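Local atomic coordinates of putative acetyltransferase Ta0821 (Thermoplasma acidophilum DSM 1728, PDB entry 3C26), a protein that is of unconfirmed function but probably transfers acyl groups other than amino-acyl groups, as a member of the GNAT acetyltransferase family. Residues A[75-80]-A[110-115]; A[88-93]-A[104-109]; A[63-68]-A[99-104]. All coordinates share one frame; numbering follows the deposited sequence.

After an N-terminal strand and three helices, the chain lays down three neighbouring antiparallel strands, which supply in turn the sheet half of contact 3 (63-68), contact 1 (75-80) and contact 2 (88-93). It then enters helix 101-113, whose successive turns return to those strands. The start of the helix closes contact 3 across some 30 residues, its middle closes contact 2 over a much shorter loop, and its C-terminal part closes contact 1. Contact 2 therefore lies within the loop of contact 1, while contact 3 crosses both and shares Ser104 with contact 2. Together they illustrate how one helix can be tied along its length to one face of a GNAT sheet.

Contact 1 (A[75-80]-A[110-115]). With EDO (1,2-ethanediol), chain E.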
loop_
_atom_site.group_PDB
_atom_site.type_symbol
_atom_site.label_atom_id
_atom_site.label_comp_id
_atom_site.label_asym_id
_atom_site.label_seq_id
_atom_site.Cartn_x
_atom_site.Cartn_y
_atom_site.Cartn_z
ATOM N N ILE A 75 9.601 15.144 18.894
ATOM C CA ILE A 75 9.387 15.836 17.635
ATOM C C ILE A 75 10.716 16.505 17.242
ATOM O O ILE A 75 11.382 17.104 18.094
ATOM C CB ILE A 75 8.237 16.906 17.683
ATOM C CG1 ILE A 75 7.971 17.493 16.309
ATOM C CG2 ILE A 75 8.625 18.099 18.567
ATOM C CD1 ILE A 75 7.106 16.702 15.462
ATOM N N HIS A 76 11.084 16.378 15.958
ATOM C CA HIS A 76 12.250 17.086 15.398
ATOM C C HIS A 76 11.800 18.377 14.689
ATOM O O HIS A 76 10.784 18.400 14.025
ATOM C CB HIS A 76 13.016 16.184 14.415
ATOM C CG HIS A 76 14.179 16.857 13.736
ATOM N ND1 HIS A 76 14.269 17.003 12.361
ATOM C CD2 HIS A 76 15.302 17.418 14.249
ATOM C CE1 HIS A 76 15.391 17.646 12.070
ATOM N NE2 HIS A 76 16.038 17.897 13.195
HETATM N N MSE A 77 12.567 19.451 14.864
HETATM C CA MSE A 77 12.325 20.705 14.154
HETATM C C MSE A 77 13.622 21.220 13.505
HETATM O O MSE A 77 14.701 21.191 14.084
HETATM C CB MSE A 77 11.876 21.819 15.101
HETATM C CG MSE A 77 10.800 21.497 16.034
HETATM SE SE MSE A 77 10.748 22.914 17.422
HETATM C CE MSE A 77 9.822 21.768 18.674
ATOM N N GLU A 78 13.501 21.727 12.300
ATOM C CA GLU A 78 14.662 22.259 11.644
ATOM C C GLU A 78 14.320 23.422 10.747
ATOM O O GLU A 78 13.548 23.279 9.803
ATOM C CB GLU A 78 15.400 21.168 10.853
ATOM C CG GLU A 78 16.607 21.752 10.165
ATOM C CD GLU A 78 17.571 20.734 9.653
ATOM O OE1 GLU A 78 17.680 19.664 10.257
ATOM O OE2 GLU A 78 18.224 21.027 8.629
ATOM N N LYS A 79 14.932 24.567 11.062
ATOM C CA LYS A 79 14.714 25.801 10.306
ATOM C C LYS A 79 15.424 25.650 8.973
ATOM O O LYS A 79 16.564 25.212 8.909
ATOM C CB LYS A 79 15.200 27.026 11.077
ATOM C CG LYS A 79 14.837 28.351 10.427
ATOM C CD LYS A 79 15.018 29.474 11.367
ATOM C CE LYS A 79 13.675 30.028 11.839
ATOM N NZ LYS A 79 13.857 31.158 12.859
ATOM N N LEU A 80 14.710 25.985 7.915
ATOM C CA LEU A 80 15.188 25.827 6.545
ATOM C C LEU A 80 15.649 27.177 6.015
ATOM O O LEU A 80 15.441 28.184 6.647
ATOM C CB LEU A 80 14.097 25.244 5.666
ATOM C CG LEU A 80 13.405 23.962 6.196
ATOM C CD1 LEU A 80 12.440 23.438 5.177
ATOM C CD2 LEU A 80 14.479 22.922 6.597
ATOM N N ILE A 110 3.391 24.012 17.745
ATOM C CA ILE A 110 2.856 25.170 16.991
ATOM C C ILE A 110 3.000 26.428 17.814
ATOM O O ILE A 110 3.376 27.489 17.312
ATOM C CB ILE A 110 1.385 24.952 16.538
ATOM C CG1 ILE A 110 1.371 23.842 15.461
ATOM C CG2 ILE A 110 0.751 26.264 16.009
ATOM C CD1 ILE A 110 0.063 23.125 15.320
ATOM N N GLN A 111 2.750 26.281 19.101
ATOM C CA GLN A 111 2.810 27.400 20.044
ATOM C C GLN A 111 4.243 27.881 20.209
ATOM O O GLN A 111 4.531 29.070 20.142
ATOM C CB GLN A 111 2.194 27.039 21.397
ATOM C CG GLN A 111 2.504 28.084 22.456
ATOM C CD GLN A 111 1.331 28.398 23.382
ATOM O OE1 GLN A 111 0.280 27.768 23.308
ATOM N NE2 GLN A 111 1.501 29.398 24.235
ATOM N N PHE A 112 5.120 26.914 20.417
ATOM C CA PHE A 112 6.557 27.137 20.547
ATOM C C PHE A 112 7.204 27.842 19.351
ATOM O O PHE A 112 8.182 28.579 19.524
ATOM C CB PHE A 112 7.253 25.787 20.744
ATOM C CG PHE A 112 8.752 25.872 20.898
ATOM C CD1 PHE A 112 9.302 26.375 22.047
ATOM C CD2 PHE A 112 9.602 25.354 19.923
ATOM C CE1 PHE A 112 10.680 26.426 22.222
ATOM C CE2 PHE A 112 10.960 25.427 20.078
ATOM C CZ PHE A 112 11.504 25.965 21.231
ATOM N N LEU A 113 6.646 27.666 18.152
ATOM C CA LEU A 113 7.248 28.223 16.913
ATOM C C LEU A 113 6.535 29.484 16.433
ATOM O O LEU A 113 6.978 30.149 15.522
ATOM C CB LEU A 113 7.327 27.185 15.797
ATOM C CG LEU A 113 8.299 26.029 16.036
ATOM C CD1 LEU A 113 8.232 25.086 14.874
ATOM C CD2 LEU A 113 9.699 26.539 16.251
ATOM N N ARG A 114 5.466 29.842 17.128
ATOM C CA ARG A 114 4.698 31.045 16.808
ATOM C C ARG A 114 5.630 32.243 16.954
ATOM O O ARG A 114 6.191 32.473 18.016
ATOM C CB ARG A 114 3.475 31.215 17.749
ATOM C CG ARG A 114 2.417 32.285 17.271
ATOM C CD ARG A 114 1.167 32.415 18.195
ATOM N NE ARG A 114 0.791 31.116 18.815
ATOM C CZ ARG A 114 0.008 30.202 18.235
ATOM N NH1 ARG A 114 -0.476 30.438 17.034
ATOM N NH2 ARG A 114 -0.280 29.047 18.836
ATOM N N GLY A 115 5.813 32.977 15.864
ATOM C CA GLY A 115 6.619 34.200 15.871
ATOM C C GLY A 115 8.057 33.997 15.457
ATOM O O GLY A 115 8.806 34.960 15.245
HETATM C C1 EDO E . 12.943 17.059 8.753
HETATM O O1 EDO E . 14.317 17.138 9.105
HETATM C C2 EDO E . 12.319 15.918 9.510
HETATM O O2 EDO E . 12.388 16.158 10.896
#
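Met77, deposited as selenomethionine, runs its chain out from strand 70-79 to the rim of the Phe112 ring. Its selenium stands 4.8 Å from the Phe112 ring centroid at 76° from the ring normal, a Met-aromatic contact made at the edge and not over a face. SE approaches Phe112 CE2 to 3.7 Å, and the terminal methyl CE follows the same flank, 3.8 Å from Phe112 CD2. A first torsion of -49° sets CG of Met77 beside the backbone N, and the extended chain beyond carries the selenium across to the helix. There Leu113 meets it with a branch methyl, CD2 lying 4.0 Å from Met77 SE. This is the last part of helix 101-113 pressing on the GNAT sheet, and Val85 and Leu87 of the next strand touch both Met77 and Leu113. Tyr63 meets the Phe112 ring with the planes inclined to each other. The neighbouring His76 is engaged differently: its ring stacks with Trp56, and its edge receives 1,2-ethanediol, probably from the crystallisation liquor. The hydrogen bond between His76 ND1 and O2 of the diol is 2.5 Å long and nearly straight at 169°, and either atom could be the donor.

Contact 2 (A[88-93]-A[104-109]). With NO3 (nitrate ion), chain B.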
loop_
_atom_site.group_PDB
_atom_site.type_symbol
_atom_site.label_atom_id
_atom_site.label_comp_id
_atom_site.label_asym_id
_atom_site.label_seq_id
_atom_site.Cartn_x
_atom_site.Cartn_y
_atom_site.Cartn_z
ATOM N N GLY A 88 9.318 16.809 11.810
ATOM C CA GLY A 88 9.164 15.386 11.673
ATOM C C GLY A 88 9.745 14.585 12.802
ATOM O O GLY A 88 9.973 15.087 13.894
ATOM N N GLY A 89 9.937 13.316 12.548
ATOM C CA GLY A 89 10.487 12.458 13.563
ATOM C C GLY A 89 9.545 12.347 14.754
ATOM O O GLY A 89 9.978 12.224 15.883
ATOM N N LEU A 90 8.241 12.454 14.494
ATOM C CA LEU A 90 7.206 12.275 15.551
ATOM C C LEU A 90 7.100 10.798 15.982
ATOM O O LEU A 90 6.650 9.909 15.245
ATOM C CB LEU A 90 5.820 12.857 15.128
ATOM C CG LEU A 90 4.872 13.222 16.294
ATOM C CD1 LEU A 90 3.656 14.051 15.784
ATOM C CD2 LEU A 90 4.362 11.980 17.095
ATOM N N ARG A 91 7.550 10.568 17.209
ATOM C CA ARG A 91 7.602 9.222 17.812
ATOM C C ARG A 91 7.138 9.240 19.241
ATOM O O ARG A 91 7.247 10.227 19.943
ATOM C CB ARG A 91 9.016 8.637 17.702
ATOM C CG ARG A 91 9.377 8.349 16.257
ATOM C CD ARG A 91 10.743 7.688 16.104
ATOM N NE ARG A 91 11.019 7.367 14.711
ATOM C CZ ARG A 91 11.990 6.556 14.295
ATOM N NH1 ARG A 91 12.830 5.994 15.149
ATOM N NH2 ARG A 91 12.098 6.259 13.018
ATOM N N VAL A 92 6.556 8.119 19.636
ATOM C CA VAL A 92 6.046 7.931 20.968
ATOM C C VAL A 92 6.566 6.581 21.524
ATOM O O VAL A 92 6.866 5.590 20.793
ATOM C CB VAL A 92 4.485 7.975 21.024
ATOM C CG1 VAL A 92 3.921 9.293 20.344
ATOM C CG2 VAL A 92 3.863 6.705 20.386
ATOM N N HIS A 93 6.698 6.588 22.836
ATOM C CA HIS A 93 7.003 5.381 23.559
ATOM C C HIS A 93 5.865 4.377 23.260
ATOM O O HIS A 93 4.711 4.746 23.181
ATOM C CB HIS A 93 7.093 5.655 25.052
ATOM C CG HIS A 93 7.328 4.410 25.843
ATOM N ND1 HIS A 93 6.306 3.568 26.227
ATOM C CD2 HIS A 93 8.479 3.812 26.238
ATOM C CE1 HIS A 93 6.816 2.536 26.876
ATOM N NE2 HIS A 93 8.131 2.657 26.896
ATOM N N SER A 104 -0.722 16.446 21.128
ATOM C CA SER A 104 -0.249 17.350 22.189
ATOM C C SER A 104 1.084 17.886 21.830
ATOM O O SER A 104 1.343 19.041 22.012
ATOM C CB SER A 104 -0.126 16.669 23.551
ATOM O OG SER A 104 -1.392 16.142 23.944
ATOM N N ILE A 105 1.950 17.030 21.342
ATOM C CA ILE A 105 3.306 17.489 20.998
ATOM C C ILE A 105 3.246 18.455 19.825
ATOM O O ILE A 105 3.974 19.397 19.790
ATOM C CB ILE A 105 4.349 16.354 20.777
ATOM C CG1 ILE A 105 5.728 16.967 21.016
ATOM C CG2 ILE A 105 4.218 15.648 19.382
ATOM C CD1 ILE A 105 6.815 15.963 21.236
HETATM N N MSE A 106 2.334 18.238 18.903
HETATM C CA MSE A 106 2.162 19.140 17.741
HETATM C C MSE A 106 1.607 20.501 18.177
HETATM O O MSE A 106 2.043 21.594 17.711
HETATM C CB MSE A 106 1.231 18.517 16.679
HETATM C CG MSE A 106 1.886 17.370 15.889
HETATM SE SE MSE A 106 3.408 18.042 14.831
HETATM C CE MSE A 106 2.414 19.404 13.835
ATOM N N GLN A 107 0.632 20.455 19.068
ATOM C CA GLN A 107 0.088 21.721 19.626
ATOM C C GLN A 107 1.159 22.513 20.403
ATOM O O GLN A 107 1.230 23.736 20.305
ATOM C CB GLN A 107 -1.131 21.483 20.492
ATOM C CG GLN A 107 -2.281 20.857 19.751
ATOM C CD GLN A 107 -3.447 20.530 20.658
ATOM O OE1 GLN A 107 -3.329 19.714 21.586
ATOM N NE2 GLN A 107 -4.578 21.111 20.374
ATOM N N GLU A 108 1.984 21.818 21.182
ATOM C CA GLU A 108 3.048 22.502 21.896
ATOM C C GLU A 108 4.014 23.065 20.902
ATOM O O GLU A 108 4.517 24.177 21.065
ATOM C CB GLU A 108 3.808 21.559 22.821
ATOM C CG GLU A 108 2.979 21.030 23.894
ATOM C CD GLU A 108 2.780 22.020 25.019
ATOM O OE1 GLU A 108 3.455 23.079 25.045
ATOM O OE2 GLU A 108 1.954 21.713 25.906
ATOM N N THR A 109 4.317 22.267 19.884
ATOM C CA THR A 109 5.226 22.717 18.812
ATOM C C THR A 109 4.685 23.978 18.067
ATOM O O THR A 109 5.426 24.938 17.815
ATOM C CB THR A 109 5.552 21.573 17.819
ATOM O OG1 THR A 109 6.214 20.516 18.523
ATOM C CG2 THR A 109 6.466 22.032 16.654
HETATM N N NO3 B . 9.543 8.531 11.613
HETATM O O1 NO3 B . 9.662 8.960 12.906
HETATM O O2 NO3 B . 9.928 7.273 11.284
HETATM O O3 NO3 B . 8.962 9.325 10.672
#
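Leu90 meets helix 101-113 through one branch methyl: its CD1 lies 3.8 Å from Met106 CG and 4.0 Å from Ile105 CG2. A first torsion of -157° turns the Leu90 branch beside its own carbonyl carbon, and from there it runs alongside Ile105 in the opposite sense and obliquely across Met106. Met106, a selenomethionine, is bent at both of its next torsions, which keeps SE near the same methyl, while Met106 also touches Leu134 and Leu138 of helix 129-138. One turn along the helix, Thr109 binds back to the carbonyl O of Ile105, which accepts from Thr109 N and, at 2.8 Å, from Thr109 OG1, the two donors arriving from opposite faces of the carbonyl plane. These elements open the beta-alpha-beta unit of strand 85-92, helix 101-113 and strand 119-125; Gly89, with positive phi, is consistent with the bulge GNAT proteins have in this strand. Arg91 points away from the helix and forks onto a nitrate, probably from the crystallisation liquor, in the plane of its guanidinium: NE reaches O1 of the nitrate at 2.8 Å and NH2 reaches O2 at 3.0 Å. Its NH1 forms a salt bridge with Asp50. A leucine here, without N-H groups or charge, would probably leave the nitrate too weakly held to stay and the Asp50 carboxylate without this salt-bridge partner. Neighbouring residues thus divide the chemistry, dispersion forces holding the helix side and directed, charged bonds fixing the guanidinium on the other.

Contact 3 (A[63-68]-A[99-104]); sequences YVLRVS and SRLGMS
The first turn of helix 101-113, which in GNAT proteins follows the loop that usually grips the pyrophosphate of coenzyme A, here rests on strand 62-67. The link is made by one methyl of Leu65. Its CD1 sits between two helix residues one turn apart, 3.9 Å from Leu101 CD2 and equally 3.9 Å from Ser104 CB. A first torsion of -78° places CG of Leu65 beside the backbone N, with the branch reaching toward the helix; Leu101, whose own bond to CB leaves at an angle to the strand, turns its CD2 methyl back to meet it. The two leucines pass alongside one another in opposite directions, and the meeting is methyl to methyl, with no hydrogen bond across the contact. Leu101 also touches Val72 of the adjoining strand. On the far side of the strand, Arg66 is anchored by salt bridges to Asp9 and Asp15, and Val64 CG2 lies 3.6 Å above the centre of its guanidinium plane. The helix start is itself organised by serines. Ser99 forms an ST turn, its OG accepting from Leu101 N at 3.2 Å with an N-H...O angle of 156°, and the same OG is hydrogen-bonded to Tyr96 O. Arg100 occupies the N-cap position, and its carbonyl O takes two donors from one residue: the backbone bond from Ser104 N is 3.0 Å, and Ser104 OG donates to Arg100 O, also at 3.0 Å, from 40° above the carbonyl plane.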
loop_
_atom_site.group_PDB
_atom_site.type_symbol
_atom_site.label_atom_id
_atom_site.label_comp_id
_atom_site.label_asym_id
_atom_site.label_seq_id
_atom_site.Cartn_x
_atom_site.Cartn_y
_atom_site.Cartn_z
ATOM N N TYR A 63 12.780 17.863 20.510
ATOM C CA TYR A 63 11.978 18.260 21.667
ATOM C C TYR A 63 11.131 17.078 22.081
ATOM O O TYR A 63 10.787 16.199 21.268
ATOM C CB TYR A 63 11.128 19.498 21.352
ATOM C CG TYR A 63 11.975 20.749 21.373
ATOM C CD1 TYR A 63 12.839 21.043 20.329
ATOM C CD2 TYR A 63 11.946 21.600 22.441
ATOM C CE1 TYR A 63 13.662 22.155 20.381
ATOM C CE2 TYR A 63 12.759 22.701 22.494
ATOM C CZ TYR A 63 13.601 22.977 21.471
ATOM O OH TYR A 63 14.396 24.099 21.564
ATOM N N VAL A 64 10.818 17.061 23.364
ATOM C CA VAL A 64 10.075 15.962 23.959
ATOM C C VAL A 64 8.967 16.408 24.869
ATOM O O VAL A 64 8.941 17.540 25.368
ATOM C CB VAL A 64 11.002 14.981 24.755
ATOM C CG1 VAL A 64 12.059 14.349 23.801
ATOM C CG2 VAL A 64 11.666 15.670 25.972
ATOM N N LEU A 65 8.003 15.507 24.997
ATOM C CA LEU A 65 7.018 15.560 26.057
ATOM C C LEU A 65 7.569 14.692 27.169
ATOM O O LEU A 65 8.060 13.582 26.922
ATOM C CB LEU A 65 5.630 15.084 25.615
ATOM C CG LEU A 65 4.784 16.055 24.801
ATOM C CD1 LEU A 65 3.414 15.414 24.582
ATOM C CD2 LEU A 65 4.639 17.313 25.490
ATOM N N ARG A 66 7.518 15.218 28.389
ATOM C CA ARG A 66 8.010 14.494 29.560
ATOM C C ARG A 66 6.929 14.275 30.591
ATOM O O ARG A 66 6.106 15.145 30.844
ATOM C CB ARG A 66 9.117 15.264 30.299
ATOM C CG ARG A 66 10.343 15.567 29.491
ATOM C CD ARG A 66 11.448 16.055 30.427
ATOM N NE ARG A 66 12.539 16.539 29.621
ATOM C CZ ARG A 66 13.517 15.777 29.174
ATOM N NH1 ARG A 66 13.554 14.511 29.514
ATOM N NH2 ARG A 66 14.457 16.292 28.407
ATOM N N VAL A 67 6.985 13.085 31.167
ATOM C CA VAL A 67 6.174 12.698 32.312
ATOM C C VAL A 67 7.146 12.426 33.460
ATOM O O VAL A 67 7.972 11.528 33.405
ATOM C CB VAL A 67 5.354 11.463 32.035
ATOM C CG1 VAL A 67 4.749 10.939 33.342
ATOM C CG2 VAL A 67 4.271 11.760 30.914
ATOM N N SER A 68 7.055 13.251 34.492
ATOM C CA SER A 68 7.953 13.137 35.639
ATOM C C SER A 68 9.408 12.987 35.189
ATOM O O SER A 68 10.149 12.115 35.655
ATOM C CB SER A 68 7.540 11.967 36.530
ATOM O OG SER A 68 6.114 11.896 36.659
ATOM N N SER A 99 -2.806 7.097 22.160
ATOM C CA SER A 99 -3.063 8.242 23.034
ATOM C C SER A 99 -3.162 9.487 22.164
ATOM O O SER A 99 -3.219 9.404 20.946
ATOM C CB SER A 99 -1.943 8.438 24.043
ATOM O OG SER A 99 -0.750 8.816 23.373
ATOM N N ARG A 100 -3.174 10.643 22.804
ATOM C CA ARG A 100 -3.252 11.890 22.073
ATOM C C ARG A 100 -1.921 12.615 22.201
ATOM O O ARG A 100 -1.831 13.829 22.117
ATOM C CB ARG A 100 -4.458 12.709 22.560
ATOM C CG ARG A 100 -5.724 12.313 21.789
ATOM C CD ARG A 100 -6.984 12.104 22.644
ATOM N NE ARG A 100 -7.546 13.319 23.245
ATOM C CZ ARG A 100 -7.625 13.534 24.557
ATOM N NH1 ARG A 100 -7.197 12.614 25.412
ATOM N NH2 ARG A 100 -8.149 14.659 25.025
ATOM N N LEU A 101 -0.874 11.830 22.420
ATOM C CA LEU A 101 0.454 12.425 22.565
ATOM C C LEU A 101 0.859 13.156 21.297
ATOM O O LEU A 101 1.493 14.208 21.348
ATOM C CB LEU A 101 1.531 11.378 22.882
ATOM C CG LEU A 101 1.709 10.843 24.267
ATOM C CD1 LEU A 101 3.083 10.163 24.372
ATOM C CD2 LEU A 101 1.605 11.976 25.265
ATOM N N GLY A 102 0.472 12.600 20.156
ATOM C CA GLY A 102 0.900 13.151 18.868
ATOM C C GLY A 102 0.326 14.546 18.737
ATOM O O GLY A 102 1.010 15.511 18.465
HETATM N N MSE A 103 -0.967 14.630 18.961
HETATM C CA MSE A 103 -1.637 15.907 18.947
HETATM C C MSE A 103 -1.060 16.912 19.940
HETATM O O MSE A 103 -0.857 18.064 19.614
HETATM C CB MSE A 103 -3.081 15.660 19.250
HETATM C CG MSE A 103 -3.754 16.794 19.909
HETATM SE SE MSE A 103 -5.467 16.709 19.142
HETATM C CE MSE A 103 -4.745 17.642 17.566
ATOM N N SER A 104 -0.722 16.446 21.128
ATOM C CA SER A 104 -0.249 17.350 22.189
ATOM C C SER A 104 1.084 17.886 21.830
ATOM O O SER A 104 1.343 19.041 22.012
ATOM C CB SER A 104 -0.126 16.669 23.551
ATOM O OG SER A 104 -1.392 16.142 23.944
#